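RRNA adenine N-6-methyltransferase (Saccharopolyspora erythraea, PDB 6NVM) dimethylates N6 of a single adenosine of 23S rRNA, using S-adenosyl-L-methionine as methyl donor, and so lowers the affinity of ribosomes for macrolide, lincosamide and streptogramin B antibiotics. Local coordinates at residues Pro73-Gly78 with Glu129-Pro134; Phe135-Ala140 with Asp151-Ala156; Gly247-Ser252 with Glu283-Leu288. All coordinates share one frame; numbering follows the deposited sequence.

Contact 1 (Pro73-Gly78 with Glu129-Pro134)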
ATOM      1  N   PRO A  73       5.040   5.728 -16.776  1.00 27.90           N
ATOM      2  CA  PRO A  73       5.756   4.451 -16.750  1.00 27.16           C
ATOM      3  C   PRO A  73       5.370   3.603 -15.543  1.00 27.76           C
ATOM      4  O   PRO A  73       4.909   4.101 -14.516  1.00 28.25           O
ATOM      5  CB  PRO A  73       7.225   4.882 -16.678  1.00 29.69           C
ATOM      6  CG  PRO A  73       7.182   6.163 -15.904  1.00 31.40           C
ATOM      7  CD  PRO A  73       5.888   6.840 -16.305  1.00 29.11           C
ATOM      8  N   VAL A  74       5.563   2.293 -15.693  1.00 26.11           N
ATOM      9  CA  VAL A  74       5.216   1.312 -14.673  1.00 27.34           C
ATOM     10  C   VAL A  74       6.460   0.513 -14.314  1.00 25.97           C
ATOM     11  O   VAL A  74       7.238   0.132 -15.195  1.00 27.69           O
ATOM     12  CB  VAL A  74       4.098   0.364 -15.161  1.00 29.32           C
ATOM     13  CG1 VAL A  74       3.813  -0.730 -14.122  1.00 32.85           C
ATOM     14  CG2 VAL A  74       2.839   1.150 -15.476  1.00 30.52           C
ATOM     15  N   LEU A  75       6.643   0.259 -13.021  1.00 25.10           N
ATOM     16  CA  LEU A  75       7.594  -0.737 -12.547  1.00 23.89           C
ATOM     17  C   LEU A  75       6.820  -1.947 -12.043  1.00 25.36           C
ATOM     18  O   LEU A  75       5.809  -1.799 -11.349  1.00 28.77           O
ATOM     19  CB  LEU A  75       8.490  -0.177 -11.434  1.00 25.48           C
ATOM     20  CG  LEU A  75       9.747   0.562 -11.894  1.00 30.18           C
ATOM     21  CD1 LEU A  75       9.400   1.773 -12.733  1.00 33.12           C
ATOM     22  CD2 LEU A  75      10.594   0.968 -10.687  1.00 31.71           C
ATOM     23  N   GLU A  76       7.284  -3.146 -12.407  1.00 25.07           N
ATOM     24  CA  GLU A  76       6.610  -4.379 -12.025  1.00 25.86           C
ATOM     25  C   GLU A  76       7.573  -5.317 -11.312  1.00 25.56           C
ATOM     26  O   GLU A  76       8.728  -5.468 -11.718  1.00 28.04           O
ATOM     27  CB  GLU A  76       6.003  -5.107 -13.243  1.00 26.24           C
ATOM     28  CG  GLU A  76       5.243  -6.373 -12.857  1.00 28.17           C
ATOM     29  CD  GLU A  76       4.778  -7.188 -14.050  1.00 31.81           C
ATOM     30  OE1 GLU A  76       5.380  -7.060 -15.137  1.00 31.67           O
ATOM     31  OE2 GLU A  76       3.805  -7.957 -13.896  1.00 29.83           O
ATOM     32  N   ALA A  77       7.075  -5.961 -10.261  1.00 27.90           N
ATOM     33  CA  ALA A  77       7.810  -6.988  -9.539  1.00 29.64           C
ATOM     34  C   ALA A  77       6.970  -8.256  -9.494  1.00 30.30           C
ATOM     35  O   ALA A  77       5.735  -8.202  -9.529  1.00 32.24           O
ATOM     36  CB  ALA A  77       8.163  -6.529  -8.110  1.00 32.83           C
ATOM     37  N   GLY A  78       7.646  -9.400  -9.409  1.00 33.10           N
ATOM     38  CA  GLY A  78       6.987 -10.687  -9.499  1.00 34.82           C
ATOM     39  C   GLY A  78       6.197 -10.855 -10.787  1.00 34.03           C
ATOM     40  O   GLY A  78       5.002 -11.173 -10.774  1.00 36.15           O
ATOM     41  N   GLU A 129      16.180   1.557  -7.396  1.00 31.98           N
ATOM     42  CA  GLU A 129      15.835   2.952  -7.150  1.00 33.60           C
ATOM     43  C   GLU A 129      14.568   3.315  -7.915  1.00 29.49           C
ATOM     44  O   GLU A 129      14.394   2.886  -9.056  1.00 33.98           O
ATOM     45  CB  GLU A 129      16.968   3.877  -7.594  1.00 42.22           C
ATOM     46  CG  GLU A 129      18.163   3.901  -6.664  1.00 52.40           C
ATOM     47  CD  GLU A 129      17.918   4.735  -5.417  1.00 59.82           C
ATOM     48  OE1 GLU A 129      17.160   5.728  -5.495  1.00 61.42           O
ATOM     49  OE2 GLU A 129      18.484   4.397  -4.357  1.00 63.88           O
ATOM     50  N   PRO A 130      13.649   4.097  -7.346  1.00 33.23           N
ATOM     51  CA  PRO A 130      12.502   4.543  -8.130  1.00 36.13           C
ATOM     52  C   PRO A 130      12.933   5.547  -9.181  1.00 35.09           C
ATOM     53  O   PRO A 130      13.954   6.237  -9.019  1.00 33.61           O
ATOM     54  CB  PRO A 130      11.582   5.188  -7.077  1.00 36.48           C
ATOM     55  CG  PRO A 130      12.493   5.617  -6.014  1.00 32.32           C
ATOM     56  CD  PRO A 130      13.580   4.586  -5.960  1.00 33.39           C
ATOM     57  N   PRO A 131      12.192   5.661 -10.284  1.00 33.68           N
ATOM     58  CA  PRO A 131      12.543   6.655 -11.293  1.00 34.56           C
ATOM     59  C   PRO A 131      12.255   8.059 -10.794  1.00 31.87           C
ATOM     60  O   PRO A 131      11.351   8.266  -9.966  1.00 32.55           O
ATOM     61  CB  PRO A 131      11.643   6.284 -12.486  1.00 34.18           C
ATOM     62  CG  PRO A 131      10.509   5.544 -11.890  1.00 31.75           C
ATOM     63  CD  PRO A 131      11.058   4.820 -10.695  1.00 31.80           C
ATOM     64  N   PRO A 132      12.996   9.063 -11.275  1.00 37.01           N
ATOM     65  CA  PRO A 132      12.801  10.429 -10.767  1.00 40.45           C
ATOM     66  C   PRO A 132      11.685  11.180 -11.476  1.00 41.30           C
ATOM     67  O   PRO A 132      11.773  12.392 -11.692  1.00 45.62           O
ATOM     68  CB  PRO A 132      14.164  11.080 -11.021  1.00 42.79           C
ATOM     69  CG  PRO A 132      14.642  10.414 -12.270  1.00 44.52           C
ATOM     70  CD  PRO A 132      14.127   8.987 -12.216  1.00 41.10           C
ATOM     71  N   GLU A 133      10.632  10.465 -11.837  1.00 36.91           N
ATOM     72  CA  GLU A 133       9.455  11.029 -12.486  1.00 34.11           C
ATOM     73  C   GLU A 133       8.236  10.280 -11.965  1.00 31.03           C
ATOM     74  O   GLU A 133       8.391   9.215 -11.352  1.00 29.36           O
ATOM     75  CB  GLU A 133       9.559  10.908 -14.009  1.00 35.97           C
ATOM     76  CG  GLU A 133       9.747   9.468 -14.488  1.00 36.13           C
ATOM     77  CD  GLU A 133       9.653   9.315 -15.999  1.00 38.50           C
ATOM     78  OE1 GLU A 133       8.824  10.006 -16.629  1.00 40.27           O
ATOM     79  OE2 GLU A 133      10.407   8.491 -16.559  1.00 37.74           O
ATOM     80  N   PRO A 134       7.023  10.789 -12.171  1.00 30.56           N
ATOM     81  CA  PRO A 134       5.840  10.051 -11.718  1.00 30.75           C
ATOM     82  C   PRO A 134       5.797   8.665 -12.347  1.00 29.42           C
ATOM     83  O   PRO A 134       6.192   8.474 -13.499  1.00 29.33           O
ATOM     84  CB  PRO A 134       4.669  10.927 -12.178  1.00 32.91           C
ATOM     85  CG  PRO A 134       5.253  12.291 -12.342  1.00 36.03           C
ATOM     86  CD  PRO A 134       6.664  12.071 -12.801  1.00 34.46           C
TER
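The CG corner of the Pro73 ring stands almost straight above one face of the Glu133 carboxylate, with Pro73 CG 4.0 Å from Glu133 CD, while the adjoining CD-CG side of the same ring meets the backbone oxygen of Pro134. In a second pyrrolidine, that of Pro131, CD meets both methyls of Leu75 and CG only CD1. Both contacts are made from strand 73-77, an inner parallel strand of the Rossmann-like class I methyltransferase fold. It leads into the turn at Gly78, a residue predicted to bind S-adenosyl-L-methionine, and the proline-rich segment 129-134 belongs to the connection that brings the chain back to the neighbouring strand 135-140. No hydrogen bond joins the segments, which meet by van der Waals packing alone; Thr158 OG1, hydrogen-bonded to Pro131 O and Glu133 O, helps to hold the loop.

The methyls of Leu75 meet the CG-CD side of the Pro131 ring, with Leu75 CD2 3.9 Å from Pro131 CD and Leu75 CD1 4.0 Å from Pro131 CG. The first torsion of Leu75 sets CG beside the backbone N (chi1 -86°), and from there both methyl branches reach the proline; Trp152 of helix 146-155 packs on the same leucine. Glu133 starts with CG between its backbone N and carbonyl carbon (chi1 57°), then runs out extended until its carboxylate lies across Pro73. There OE2 forms a salt bridge with Arg93, which probably helps keep the group charged beside the proline. The shortest approach is made by a backbone oxygen: Pro134 O sits 3.3 Å from Pro73 CD.

Contact 2 (Phe135-Ala140 with Asp151-Ala156)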
ATOM      1  N   PHE A 135       5.322   7.693 -11.574  1.00 28.96           N
ATOM      2  CA  PHE A 135       5.271   6.316 -12.044  1.00 29.17           C
ATOM      3  C   PHE A 135       4.263   5.554 -11.201  1.00 28.09           C
ATOM      4  O   PHE A 135       3.791   6.039 -10.169  1.00 28.68           O
ATOM      5  CB  PHE A 135       6.648   5.648 -11.973  1.00 28.17           C
ATOM      6  CG  PHE A 135       7.060   5.261 -10.576  1.00 25.85           C
ATOM      7  CD1 PHE A 135       7.524   6.216  -9.694  1.00 28.04           C
ATOM      8  CD2 PHE A 135       6.974   3.941 -10.150  1.00 23.65           C
ATOM      9  CE1 PHE A 135       7.899   5.869  -8.394  1.00 27.75           C
ATOM     10  CE2 PHE A 135       7.349   3.585  -8.855  1.00 26.14           C
ATOM     11  CZ  PHE A 135       7.811   4.558  -7.981  1.00 26.55           C
ATOM     12  N   ALA A 136       3.935   4.353 -11.664  1.00 25.67           N
ATOM     13  CA  ALA A 136       3.089   3.430 -10.933  1.00 25.38           C
ATOM     14  C   ALA A 136       3.839   2.127 -10.708  1.00 25.02           C
ATOM     15  O   ALA A 136       4.668   1.721 -11.526  1.00 23.48           O
ATOM     16  CB  ALA A 136       1.782   3.155 -11.687  1.00 26.32           C
ATOM     17  N   PHE A 137       3.550   1.481  -9.579  1.00 25.97           N
ATOM     18  CA  PHE A 137       4.075   0.158  -9.277  1.00 23.97           C
ATOM     19  C   PHE A 137       2.945  -0.855  -9.345  1.00 25.86           C
ATOM     20  O   PHE A 137       1.844  -0.593  -8.855  1.00 26.16           O
ATOM     21  CB  PHE A 137       4.712   0.104  -7.883  1.00 24.33           C
ATOM     22  CG  PHE A 137       5.061  -1.284  -7.449  1.00 23.96           C
ATOM     23  CD1 PHE A 137       6.242  -1.874  -7.866  1.00 26.70           C
ATOM     24  CD2 PHE A 137       4.202  -2.015  -6.654  1.00 28.80           C
ATOM     25  CE1 PHE A 137       6.572  -3.158  -7.482  1.00 29.87           C
ATOM     26  CE2 PHE A 137       4.530  -3.307  -6.260  1.00 33.81           C
ATOM     27  CZ  PHE A 137       5.718  -3.874  -6.676  1.00 31.46           C
ATOM     28  N   VAL A 138       3.224  -2.006  -9.951  1.00 27.06           N
ATOM     29  CA  VAL A 138       2.311  -3.147  -9.949  1.00 26.75           C
ATOM     30  C   VAL A 138       3.112  -4.380  -9.571  1.00 29.77           C
ATOM     31  O   VAL A 138       4.230  -4.570 -10.059  1.00 31.74           O
ATOM     32  CB  VAL A 138       1.633  -3.343 -11.322  1.00 26.89           C
ATOM     33  CG1 VAL A 138       0.722  -4.557 -11.299  1.00 29.57           C
ATOM     34  CG2 VAL A 138       0.851  -2.110 -11.711  1.00 28.49           C
ATOM     35  N   GLY A 139       2.557  -5.236  -8.721  1.00 28.06           N
ATOM     36  CA  GLY A 139       3.321  -6.391  -8.291  1.00 32.69           C
ATOM     37  C   GLY A 139       2.470  -7.500  -7.724  1.00 35.25           C
ATOM     38  O   GLY A 139       1.446  -7.260  -7.074  1.00 30.80           O
ATOM     39  N   ALA A 140       2.909  -8.730  -7.982  1.00 36.86           N
ATOM     40  CA  ALA A 140       2.451  -9.918  -7.268  1.00 38.94           C
ATOM     41  C   ALA A 140       3.552 -10.275  -6.283  1.00 40.10           C
ATOM     42  O   ALA A 140       4.656 -10.648  -6.689  1.00 41.43           O
ATOM     43  CB  ALA A 140       2.172 -11.074  -8.228  1.00 42.42           C
ATOM     44  N   ASP A 151       6.928  -0.744   1.983  1.00 28.48           N
ATOM     45  CA  ASP A 151       7.856   0.313   2.388  1.00 28.12           C
ATOM     46  C   ASP A 151       8.569   0.918   1.184  1.00 28.33           C
ATOM     47  O   ASP A 151       8.794   2.133   1.133  1.00 27.07           O
ATOM     48  CB  ASP A 151       8.894  -0.220   3.376  1.00 27.78           C
ATOM     49  CG  ASP A 151       8.307  -0.569   4.733  1.00 35.63           C
ATOM     50  OD1 ASP A 151       7.216  -0.068   5.080  1.00 36.09           O
ATOM     51  OD2 ASP A 151       8.963  -1.344   5.459  1.00 36.43           O
ATOM     52  N   TRP A 152       8.955   0.085   0.217  1.00 28.97           N
ATOM     53  CA  TRP A 152       9.567   0.600  -1.004  1.00 28.81           C
ATOM     54  C   TRP A 152       8.661   1.635  -1.661  1.00 26.19           C
ATOM     55  O   TRP A 152       9.109   2.721  -2.050  1.00 26.83           O
ATOM     56  CB  TRP A 152       9.855  -0.560  -1.964  1.00 29.42           C
ATOM     57  CG  TRP A 152      10.686  -0.185  -3.157  1.00 27.42           C
ATOM     58  CD1 TRP A 152      12.022  -0.401  -3.322  1.00 28.78           C
ATOM     59  CD2 TRP A 152      10.235   0.464  -4.357  1.00 27.26           C
ATOM     60  NE1 TRP A 152      12.432   0.076  -4.546  1.00 29.98           N
ATOM     61  CE2 TRP A 152      11.354   0.615  -5.196  1.00 28.75           C
ATOM     62  CE3 TRP A 152       8.997   0.940  -4.796  1.00 27.45           C
ATOM     63  CZ2 TRP A 152      11.271   1.213  -6.450  1.00 29.18           C
ATOM     64  CZ3 TRP A 152       8.918   1.532  -6.045  1.00 28.14           C
ATOM     65  CH2 TRP A 152      10.046   1.662  -6.854  1.00 27.73           C
ATOM     66  N   CYS A 153       7.369   1.314  -1.771  1.00 28.84           N
ATOM     67  CA  CYS A 153       6.414   2.219  -2.408  1.00 27.34           C
ATOM     68  C   CYS A 153       6.174   3.468  -1.568  1.00 29.94           C
ATOM     69  O   CYS A 153       6.103   4.579  -2.106  1.00 28.86           O
ATOM     70  CB  CYS A 153       5.099   1.486  -2.657  1.00 28.03           C
ATOM     71  SG  CYS A 153       5.211   0.123  -3.844  1.00 29.54           S
ATOM     72  N   LEU A 154       6.018   3.310  -0.249  1.00 28.79           N
ATOM     73  CA  LEU A 154       5.790   4.474   0.602  1.00 27.50           C
ATOM     74  C   LEU A 154       6.949   5.452   0.536  1.00 31.10           C
ATOM     75  O   LEU A 154       6.747   6.663   0.678  1.00 31.30           O
ATOM     76  CB  LEU A 154       5.569   4.037   2.048  1.00 30.29           C
ATOM     77  CG  LEU A 154       4.283   3.256   2.301  1.00 31.39           C
ATOM     78  CD1 LEU A 154       4.295   2.704   3.717  1.00 32.83           C
ATOM     79  CD2 LEU A 154       3.060   4.143   2.077  1.00 32.71           C
ATOM     80  N   GLU A 155       8.164   4.958   0.306  1.00 29.36           N
ATOM     81  CA  GLU A 155       9.342   5.811   0.320  1.00 32.91           C
ATOM     82  C   GLU A 155       9.688   6.403  -1.044  1.00 34.62           C
ATOM     83  O   GLU A 155      10.584   7.247  -1.120  1.00 39.57           O
ATOM     84  CB  GLU A 155      10.538   5.024   0.865  1.00 39.92           C
ATOM     85  CG  GLU A 155      10.372   4.641   2.342  1.00 50.88           C
ATOM     86  CD  GLU A 155      11.691   4.329   3.029  1.00 58.81           C
ATOM     87  OE1 GLU A 155      12.688   5.028   2.740  1.00 63.48           O
ATOM     88  OE2 GLU A 155      11.730   3.390   3.855  1.00 58.08           O
ATOM     89  N   ALA A 156       9.000   6.007  -2.111  1.00 30.12           N
ATOM     90  CA  ALA A 156       9.261   6.562  -3.435  1.00 28.32           C
ATOM     91  C   ALA A 156       8.528   7.890  -3.600  1.00 27.09           C
ATOM     92  O   ALA A 156       7.301   7.898  -3.732  1.00 29.04           O
ATOM     93  CB  ALA A 156       8.827   5.579  -4.518  1.00 25.67           C
TER
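Phe135 and Trp152 form the aromatic part of this interface, meeting rim to rim with their planes nearly perpendicular (85°). Neither ring covers the face of the other: the CZ-CE2 side of the phenylalanine meets CZ3 and CH2 of the indole, with Phe135 CZ 3.8 Å from Trp152 CZ3, and the centroids of the Phe135 ring and the six-membered indole ring are 6.0 Å apart. At the other end of the indole, NE1 donates a hydrogen bond to Ala128 O, which helps to fix the rotation of the ring system.

Cys153 supplies a sulfur-aromatic contact. Its SG lies obliquely against the Phe137 ring, 4.2 Å from the centroid and 34° off the ring normal, and comes nearest to the CD2 side, with Cys153 SG 3.7 Å from Phe137 CD2. Phe137 carries CG opposite its backbone N (chi1 171°), a placing that brings the CG-CD2 side of the ring to the sulfur.

These side chains pack helix 146-155 onto strand 135-140, the first two elements of a beta-alpha-beta crossover that closes with strand 159-167. The strand ends at Ala140, a predicted S-adenosyl-L-methionine-binding residue, whereas the packing comes from Phe135 and Phe137, in its first half. Phe125 brings its ring against both Phe137 and Trp152.

A methyl-to-ring contact comes from Ala156, where the chain leaves the helix. Its methyl approaches the edge of the Phe135 ring in the ring plane, with Ala156 CB 3.8 Å from Phe135 CZ and 4.0 Å from Phe135 CE1.

Contact 3 (Gly247-Ser252 with Glu283-Leu288)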
ATOM      1  N   GLY A 247      -2.866   2.371  29.702  1.00 85.93           N
ATOM      2  CA  GLY A 247      -3.952   1.413  29.660  1.00 88.76           C
ATOM      3  C   GLY A 247      -4.948   1.665  28.547  1.00 84.95           C
ATOM      4  O   GLY A 247      -5.379   0.727  27.869  1.00 87.67           O
ATOM      5  N   ASN A 248      -5.324   2.927  28.346  1.00 74.05           N
ATOM      6  CA  ASN A 248      -6.326   3.296  27.357  1.00 61.77           C
ATOM      7  C   ASN A 248      -5.833   4.489  26.546  1.00 53.38           C
ATOM      8  O   ASN A 248      -4.861   5.162  26.907  1.00 50.11           O
ATOM      9  CB  ASN A 248      -7.669   3.620  28.027  1.00 58.31           C
ATOM     10  CG  ASN A 248      -7.514   4.522  29.232  1.00 61.56           C
ATOM     11  OD1 ASN A 248      -7.443   5.741  29.103  1.00 57.18           O
ATOM     12  ND2 ASN A 248      -7.453   3.923  30.419  1.00 68.68           N
ATOM     13  N   ILE A 249      -6.519   4.749  25.434  1.00 48.92           N
ATOM     14  CA  ILE A 249      -6.119   5.854  24.570  1.00 44.58           C
ATOM     15  C   ILE A 249      -6.163   7.171  25.335  1.00 40.39           C
ATOM     16  O   ILE A 249      -5.291   8.029  25.170  1.00 41.60           O
ATOM     17  CB  ILE A 249      -6.995   5.900  23.303  1.00 43.44           C
ATOM     18  CG1 ILE A 249      -6.487   6.995  22.363  1.00 43.94           C
ATOM     19  CG2 ILE A 249      -8.465   6.142  23.653  1.00 42.11           C
ATOM     20  CD1 ILE A 249      -7.127   6.980  21.002  1.00 46.72           C
ATOM     21  N   GLN A 250      -7.164   7.349  26.198  1.00 39.70           N
ATOM     22  CA  GLN A 250      -7.232   8.578  26.978  1.00 40.35           C
ATOM     23  C   GLN A 250      -6.007   8.725  27.872  1.00 43.35           C
ATOM     24  O   GLN A 250      -5.417   9.809  27.958  1.00 40.15           O
ATOM     25  CB  GLN A 250      -8.509   8.608  27.815  1.00 44.67           C
ATOM     26  CG  GLN A 250      -8.671   9.881  28.633  1.00 50.96           C
ATOM     27  CD  GLN A 250     -10.111  10.141  29.032  1.00 56.39           C
ATOM     28  OE1 GLN A 250     -10.867   9.209  29.304  1.00 62.04           O
ATOM     29  NE2 GLN A 250     -10.503  11.412  29.053  1.00 55.00           N
ATOM     30  N   ALA A 251      -5.603   7.640  28.538  1.00 45.15           N
ATOM     31  CA  ALA A 251      -4.450   7.704  29.430  1.00 52.66           C
ATOM     32  C   ALA A 251      -3.177   8.022  28.657  1.00 51.36           C
ATOM     33  O   ALA A 251      -2.335   8.799  29.123  1.00 51.90           O
ATOM     34  CB  ALA A 251      -4.304   6.386  30.187  1.00 55.53           C
ATOM     35  N   SER A 252      -3.022   7.434  27.468  1.00 49.22           N
ATOM     36  CA  SER A 252      -1.860   7.732  26.639  1.00 46.86           C
ATOM     37  C   SER A 252      -1.819   9.211  26.272  1.00 47.10           C
ATOM     38  O   SER A 252      -0.783   9.871  26.411  1.00 46.73           O
ATOM     39  CB  SER A 252      -1.885   6.866  25.381  1.00 47.25           C
ATOM     40  OG  SER A 252      -2.036   5.500  25.715  1.00 49.12           O
ATOM     41  N   GLU A 283     -10.241   8.562   9.737  1.00 31.85           N
ATOM     42  CA  GLU A 283     -10.936   9.841   9.800  1.00 35.75           C
ATOM     43  C   GLU A 283     -11.090  10.309  11.242  1.00 33.02           C
ATOM     44  O   GLU A 283     -11.114  11.514  11.503  1.00 31.81           O
ATOM     45  CB  GLU A 283     -12.298   9.747   9.108  1.00 38.96           C
ATOM     46  CG  GLU A 283     -13.206   8.643   9.627  1.00 44.89           C
ATOM     47  CD  GLU A 283     -13.040   7.336   8.868  1.00 49.91           C
ATOM     48  OE1 GLU A 283     -11.986   7.138   8.211  1.00 45.07           O
ATOM     49  OE2 GLU A 283     -13.976   6.506   8.928  1.00 55.33           O
ATOM     50  N   GLN A 284     -11.180   9.371  12.186  1.00 31.75           N
ATOM     51  CA  GLN A 284     -11.241   9.736  13.600  1.00 27.38           C
ATOM     52  C   GLN A 284      -9.886  10.222  14.106  1.00 27.33           C
ATOM     53  O   GLN A 284      -9.817  11.183  14.878  1.00 28.75           O
ATOM     54  CB  GLN A 284     -11.744   8.548  14.415  1.00 29.91           C
ATOM     55  CG  GLN A 284     -13.200   8.224  14.114  1.00 32.40           C
ATOM     56  CD  GLN A 284     -13.688   6.973  14.802  1.00 35.93           C
ATOM     57  OE1 GLN A 284     -13.106   5.904  14.651  1.00 36.94           O
ATOM     58  NE2 GLN A 284     -14.768   7.101  15.566  1.00 40.70           N
ATOM     59  N   TRP A 285      -8.795   9.582  13.674  1.00 26.62           N
ATOM     60  CA  TRP A 285      -7.467  10.047  14.060  1.00 26.96           C
ATOM     61  C   TRP A 285      -7.227  11.481  13.601  1.00 28.80           C
ATOM     62  O   TRP A 285      -6.643  12.287  14.335  1.00 31.62           O
ATOM     63  CB  TRP A 285      -6.397   9.125  13.478  1.00 29.74           C
ATOM     64  CG  TRP A 285      -6.268   7.792  14.156  1.00 27.79           C
ATOM     65  CD1 TRP A 285      -6.566   6.572  13.624  1.00 29.16           C
ATOM     66  CD2 TRP A 285      -5.779   7.542  15.480  1.00 29.22           C
ATOM     67  NE1 TRP A 285      -6.299   5.580  14.533  1.00 33.69           N
ATOM     68  CE2 TRP A 285      -5.818   6.149  15.683  1.00 34.99           C
ATOM     69  CE3 TRP A 285      -5.322   8.362  16.515  1.00 32.85           C
ATOM     70  CZ2 TRP A 285      -5.420   5.556  16.880  1.00 38.06           C
ATOM     71  CZ3 TRP A 285      -4.923   7.769  17.704  1.00 38.77           C
ATOM     72  CH2 TRP A 285      -4.977   6.381  17.875  1.00 40.23           C
ATOM     73  N   LEU A 286      -7.658  11.814  12.381  1.00 31.15           N
ATOM     74  CA  LEU A 286      -7.490  13.177  11.879  1.00 33.32           C
ATOM     75  C   LEU A 286      -8.280  14.176  12.717  1.00 30.46           C
ATOM     76  O   LEU A 286      -7.777  15.250  13.066  1.00 30.02           O
ATOM     77  CB  LEU A 286      -7.931  13.256  10.420  1.00 33.90           C
ATOM     78  CG  LEU A 286      -7.097  12.501   9.393  1.00 37.66           C
ATOM     79  CD1 LEU A 286      -7.797  12.540   8.029  1.00 36.52           C
ATOM     80  CD2 LEU A 286      -5.718  13.109   9.318  1.00 37.44           C
ATOM     81  N   ARG A 287      -9.532  13.849  13.029  1.00 30.29           N
ATOM     82  CA  ARG A 287     -10.341  14.737  13.860  1.00 31.63           C
ATOM     83  C   ARG A 287      -9.752  14.866  15.260  1.00 32.44           C
ATOM     84  O   ARG A 287      -9.725  15.962  15.833  1.00 30.91           O
ATOM     85  CB  ARG A 287     -11.778  14.222  13.933  1.00 32.16           C
ATOM     86  CG  ARG A 287     -12.603  14.498  12.675  1.00 36.18           C
ATOM     87  CD  ARG A 287     -14.093  14.611  13.007  1.00 42.95           C
ATOM     88  NE  ARG A 287     -14.604  13.390  13.624  1.00 46.95           N
ATOM     89  CZ  ARG A 287     -14.996  12.316  12.947  1.00 49.61           C
ATOM     90  NH1 ARG A 287     -14.943  12.302  11.620  1.00 50.48           N
ATOM     91  NH2 ARG A 287     -15.442  11.251  13.596  1.00 50.75           N
ATOM     92  N   LEU A 288      -9.283  13.755  15.826  1.00 29.32           N
ATOM     93  CA  LEU A 288      -8.643  13.795  17.136  1.00 29.59           C
ATOM     94  C   LEU A 288      -7.467  14.764  17.131  1.00 31.81           C
ATOM     95  O   LEU A 288      -7.322  15.591  18.039  1.00 30.62           O
ATOM     96  CB  LEU A 288      -8.189  12.387  17.529  1.00 31.87           C
ATOM     97  CG  LEU A 288      -7.665  12.154  18.948  1.00 39.86           C
ATOM     98  CD1 LEU A 288      -8.803  12.261  19.960  1.00 41.63           C
ATOM     99  CD2 LEU A 288      -6.982  10.789  19.041  1.00 44.42           C
TER
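Ile249 sends CG1 out on the side opposite its backbone N (chi1 -176°) and continues fully extended to CD1, and this single methyl does all the touching on its side of the contact. Trp285 starts from the other helix with CG beside the backbone N (chi1 -74°); although its CB does not head for the isoleucine, the long indole swings its six-membered ring across to it. The two side chains pass at a slant, and Ile249 CD1 ends 3.8 Å from Trp285 CH2 and 4.0 Å from Trp285 CZ3.

One turn further along the tryptophan's helix, Leu288 adds a looser apolar contact, its CD2 being 4.3 Å from Ile249 CD1. The isoleucine methyl thus meets two residues spaced three apart on one helix, and although little surface is buried between the segments, all three side chains are buried.

Ile249 is the first residue of its helix, directly after the N-cap Asn248. The OD1 of Asn248 accepts from Ala251 N at 2.7 Å, with the donor about 40° above the carbonyl plane. Its backbone oxygen begins the regular helical bonding, Asn248 O receiving Ser252 N at 3.0 Å.

This is plain helix packing in the small C-terminal helical domain, away from the predicted methyl-donor site. Helix 228-243 touches both partners through Cys241, with Tyr234 and Met237 also against Trp285, and helix 259-269 packs on Leu288 through Ala265, Leu266 and Ala269, so that helices 249-254 and 282-292 meet with two other helices alongside.

How the contacts relate
The three contacts follow one another in series along the chain. Contacts 1 and 2 are neighbours, their centres about 7 Å apart, and they share the central seven-stranded sheet: strands 73-77 and 135-140 run side by side in parallel, joined by probable backbone hydrogen bonds from Leu75 N to Ala136 O (2.9 Å) and from Val138 N to Leu75 O. Loop 129-134 of contact 1 runs straight into strand 135-140 of contact 2. That strand ends at Ala140 and strand 73-77 is followed directly by Gly78, both predicted to bind S-adenosyl-L-methionine. Contact 3, its centre about 36 Å from that of contact 1 and 30 Å from that of contact 2, packs the C-terminal helices away from this site.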